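Local atomic coordinates of uncharacterized protein Q64V53_BACFR (Bacteroides fragilis, PDB entry 2RA8), a protein that is of unknown function but joins a WGR domain, a module often associated with nucleic-acid-binding proteins, to a domain of leucine-rich repeats. Residues K81-L85 with K99-K105. Residues are numbered along the deposited sequence; the frame is centred on the assembly and turned at random.
Sequences KKYAL and KILKDKK
Y83, the last residue of the edge strand 80-83 of the parallel sheet, is nearest I100 in the last turn of helix 96-102, their CA atoms 6.6 Å apart, while K81 faces the loop that leaves the helix, 9.5 Å from K105 between CA atoms. I100 lies over one face of the Y83 ring: CG2 makes a CH-pi contact 4.3 Å from the ring centroid, nearly along the ring normal, and I100 CG1 packs 3.6 Å from Y83 CG at the base of the ring. At the far end, the Y83 hydroxyl donates to D103 OD2 over 2.9 Å, with the ring and carboxylate planes 77° apart. K81, its CG anti to the backbone N (chi1 -160°) and the chain extended beyond, brings NZ to D103 OD2 at 2.7 Å in a salt bridge on the syn side, from the opposite face of the carboxylate. The other oxygen, OD1, accepts the backbone N-H of K105 in a nearly straight bond of an Asx turn just past the helix. K105 crosses the tip of K81, K105 CD 3.5 Å from K81 NZ. Toward the other end of the contact, the bent chain of K99 lets NZ donate a hydrogen bond to A84 O (2.9 Å) and also form a salt bridge with E89. The I100 side chain also touches I112 and I114 of strand 111-114, joining helix 96-102 to the sheet within the connection between parallel neighbours 80-83 and 111-114. With both carboxylate oxygens engaged, D103 is held from strand and loop alike, and its negative charge probably eases the repulsion between the K81 and K105 ammonium groups.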
ATOM      1  N   LYS A  81       5.220 -17.213   9.605  1.00 20.33           N
ATOM      2  CA  LYS A  81       5.179 -17.520   8.197  1.00 21.18           C
ATOM      3  C   LYS A  81       3.783 -17.500   7.658  1.00 28.45           C
ATOM      4  O   LYS A  81       2.813 -17.703   8.389  1.00 20.81           O
ATOM      5  CB  LYS A  81       5.832 -18.887   7.944  1.00 29.31           C
ATOM      6  CG  LYS A  81       6.278 -19.102   6.501  1.00 31.32           C
ATOM      7  CD  LYS A  81       7.043 -20.408   6.352  1.00 31.12           C
ATOM      8  CE  LYS A  81       7.560 -20.589   4.934  1.00 47.77           C
ATOM      9  NZ  LYS A  81       8.293 -21.881   4.757  1.00 32.71           N
ATOM     10  N   LYS A  82       3.681 -17.232   6.363  1.00 17.72           N
ATOM     11  CA  LYS A  82       2.405 -17.188   5.670  1.00 28.73           C
ATOM     12  C   LYS A  82       2.344 -18.313   4.664  1.00 25.80           C
ATOM     13  O   LYS A  82       3.273 -18.504   3.882  1.00 25.08           O
ATOM     14  CB  LYS A  82       2.250 -15.852   4.938  1.00 21.63           C
ATOM     15  CG  LYS A  82       0.977 -15.733   4.118  1.00 30.36           C
ATOM     16  CD  LYS A  82       0.873 -14.353   3.498  1.00 27.81           C
ATOM     17  CE  LYS A  82      -0.392 -14.199   2.660  1.00 15.98           C
ATOM     18  NZ  LYS A  82      -0.525 -12.789   2.225  1.00 20.98           N
ATOM     19  N   TYR A  83       1.255 -19.070   4.688  1.00 26.15           N
ATOM     20  CA  TYR A  83       1.076 -20.163   3.748  1.00 32.64           C
ATOM     21  C   TYR A  83      -0.065 -19.812   2.849  1.00 26.98           C
ATOM     22  O   TYR A  83      -1.186 -19.574   3.306  1.00 17.83           O
ATOM     23  CB  TYR A  83       0.771 -21.471   4.469  1.00 36.79           C
ATOM     24  CG  TYR A  83       1.898 -21.949   5.341  1.00 27.10           C
ATOM     25  CD1 TYR A  83       1.998 -21.540   6.669  1.00 27.87           C
ATOM     26  CD2 TYR A  83       2.867 -22.811   4.841  1.00 29.35           C
ATOM     27  CE1 TYR A  83       3.037 -21.982   7.478  1.00 25.94           C
ATOM     28  CE2 TYR A  83       3.912 -23.262   5.643  1.00 43.24           C
ATOM     29  CZ  TYR A  83       3.984 -22.842   6.957  1.00 24.60           C
ATOM     30  OH  TYR A  83       4.994 -23.291   7.759  1.00 33.24           O
ATOM     31  N   ALA A  84       0.219 -19.769   1.555  1.00 29.69           N
ATOM     32  CA  ALA A  84      -0.788 -19.420   0.575  1.00 32.46           C
ATOM     33  C   ALA A  84      -0.625 -20.192  -0.698  1.00 37.27           C
ATOM     34  O   ALA A  84       0.488 -20.522  -1.089  1.00 38.21           O
ATOM     35  CB  ALA A  84      -0.725 -17.926   0.290  1.00 28.87           C
ATOM     36  N   LEU A  85      -1.746 -20.492  -1.344  1.00 29.27           N
ATOM     37  CA  LEU A  85      -1.735 -21.216  -2.608  1.00 29.28           C
ATOM     38  C   LEU A  85      -1.841 -20.237  -3.738  1.00 24.89           C
ATOM     39  O   LEU A  85      -2.714 -19.372  -3.734  1.00 32.67           O
ATOM     40  CB  LEU A  85      -2.926 -22.182  -2.718  1.00 29.93           C
ATOM     41  CG  LEU A  85      -2.813 -23.640  -2.248  1.00 42.01           C
ATOM     42  CD1 LEU A  85      -4.143 -24.343  -2.495  1.00 54.40           C
ATOM     43  CD2 LEU A  85      -1.700 -24.357  -2.997  1.00 13.75           C
ATOM     44  N   LYS A  99       0.865 -28.240   1.880  1.00 33.53           N
ATOM     45  CA  LYS A  99       2.029 -27.352   1.908  1.00 33.85           C
ATOM     46  C   LYS A  99       2.388 -27.037   3.334  1.00 36.36           C
ATOM     47  O   LYS A  99       3.562 -26.967   3.689  1.00 34.54           O
ATOM     48  CB  LYS A  99       1.753 -26.026   1.180  1.00 34.17           C
ATOM     49  CG  LYS A  99       1.944 -26.078  -0.326  1.00 39.80           C
ATOM     50  CD  LYS A  99       2.707 -24.850  -0.842  1.00 35.53           C
ATOM     51  CE  LYS A  99       1.893 -23.570  -0.747  1.00 35.98           C
ATOM     52  NZ  LYS A  99       2.648 -22.405  -1.300  1.00 26.50           N
ATOM     53  N   ILE A 100       1.369 -26.841   4.163  1.00 40.26           N
ATOM     54  CA  ILE A 100       1.580 -26.528   5.570  1.00 34.56           C
ATOM     55  C   ILE A 100       2.060 -27.746   6.324  1.00 40.10           C
ATOM     56  O   ILE A 100       3.117 -27.713   6.955  1.00 40.69           O
ATOM     57  CB  ILE A 100       0.280 -26.008   6.218  1.00 36.74           C
ATOM     58  CG1 ILE A 100      -0.258 -24.823   5.409  1.00 28.62           C
ATOM     59  CG2 ILE A 100       0.543 -25.597   7.663  1.00 32.88           C
ATOM     60  CD1 ILE A 100      -1.637 -24.366   5.822  1.00 26.75           C
ATOM     61  N   LEU A 101       1.288 -28.830   6.257  1.00 38.95           N
ATOM     62  CA  LEU A 101       1.636 -30.075   6.944  1.00 41.78           C
ATOM     63  C   LEU A 101       2.994 -30.617   6.537  1.00 38.12           C
ATOM     64  O   LEU A 101       3.609 -31.379   7.284  1.00 31.97           O
ATOM     65  CB  LEU A 101       0.568 -31.145   6.684  1.00 37.26           C
ATOM     66  CG  LEU A 101      -0.833 -30.961   7.293  1.00 41.41           C
ATOM     67  CD1 LEU A 101      -1.774 -31.997   6.704  1.00 44.08           C
ATOM     68  CD2 LEU A 101      -0.786 -31.093   8.821  1.00 32.12           C
ATOM     69  N   LYS A 102       3.466 -30.225   5.354  1.00 33.23           N
ATOM     70  CA  LYS A 102       4.764 -30.670   4.847  1.00 41.01           C
ATOM     71  C   LYS A 102       5.961 -29.910   5.384  1.00 45.55           C
ATOM     72  O   LYS A 102       6.983 -30.510   5.722  1.00 44.95           O
ATOM     73  CB  LYS A 102       4.791 -30.590   3.307  1.00 44.53           C
ATOM     74  CG  LYS A 102       6.190 -30.719   2.691  1.00 49.85           C
ATOM     75  CD  LYS A 102       6.870 -29.361   2.510  1.00 71.58           C
ATOM     76  CE  LYS A 102       8.396 -29.458   2.591  1.00 67.14           C
ATOM     77  NZ  LYS A 102       9.014 -30.350   1.569  1.00 76.03           N
ATOM     78  N   ASP A 103       5.844 -28.587   5.453  1.00 45.74           N
ATOM     79  CA  ASP A 103       6.933 -27.729   5.917  1.00 42.05           C
ATOM     80  C   ASP A 103       7.632 -28.215   7.164  1.00 40.76           C
ATOM     81  O   ASP A 103       7.004 -28.402   8.214  1.00 31.75           O
ATOM     82  CB  ASP A 103       6.417 -26.317   6.162  1.00 44.38           C
ATOM     83  CG  ASP A 103       7.519 -25.278   6.097  1.00 40.88           C
ATOM     84  OD1 ASP A 103       8.708 -25.660   6.186  1.00 46.74           O
ATOM     85  OD2 ASP A 103       7.193 -24.078   5.963  1.00 38.00           O
ATOM     86  N   LYS A 104       8.947 -28.410   7.051  1.00 43.95           N
ATOM     87  CA  LYS A 104       9.769 -28.879   8.163  1.00 42.90           C
ATOM     88  C   LYS A 104      10.119 -27.802   9.164  1.00 42.53           C
ATOM     89  O   LYS A 104      10.708 -28.096  10.204  1.00 39.95           O
ATOM     90  CB  LYS A 104      11.066 -29.508   7.644  1.00 44.19           C
ATOM     91  CG  LYS A 104      10.855 -30.646   6.660  1.00 46.28           C
ATOM     92  CD  LYS A 104      12.166 -31.345   6.318  1.00 50.72           C
ATOM     93  CE  LYS A 104      13.154 -30.406   5.641  1.00 57.00           C
ATOM     94  NZ  LYS A 104      14.451 -31.087   5.362  1.00 57.98           N
ATOM     95  N   LYS A 105       9.785 -26.548   8.866  1.00 43.92           N
ATOM     96  CA  LYS A 105      10.072 -25.474   9.811  1.00 41.47           C
ATOM     97  C   LYS A 105       8.829 -25.187  10.615  1.00 33.82           C
ATOM     98  O   LYS A 105       8.837 -24.367  11.534  1.00 29.09           O
ATOM     99  CB  LYS A 105      10.532 -24.200   9.088  1.00 46.14           C
ATOM    100  CG  LYS A 105       9.480 -23.545   8.219  1.00 55.32           C
ATOM    101  CD  LYS A 105       9.853 -22.101   7.897  1.00 76.42           C
ATOM    102  CE  LYS A 105      11.133 -22.000   7.078  1.00 70.44           C
ATOM    103  NZ  LYS A 105      11.534 -20.580   6.869  1.00 74.10           N
TER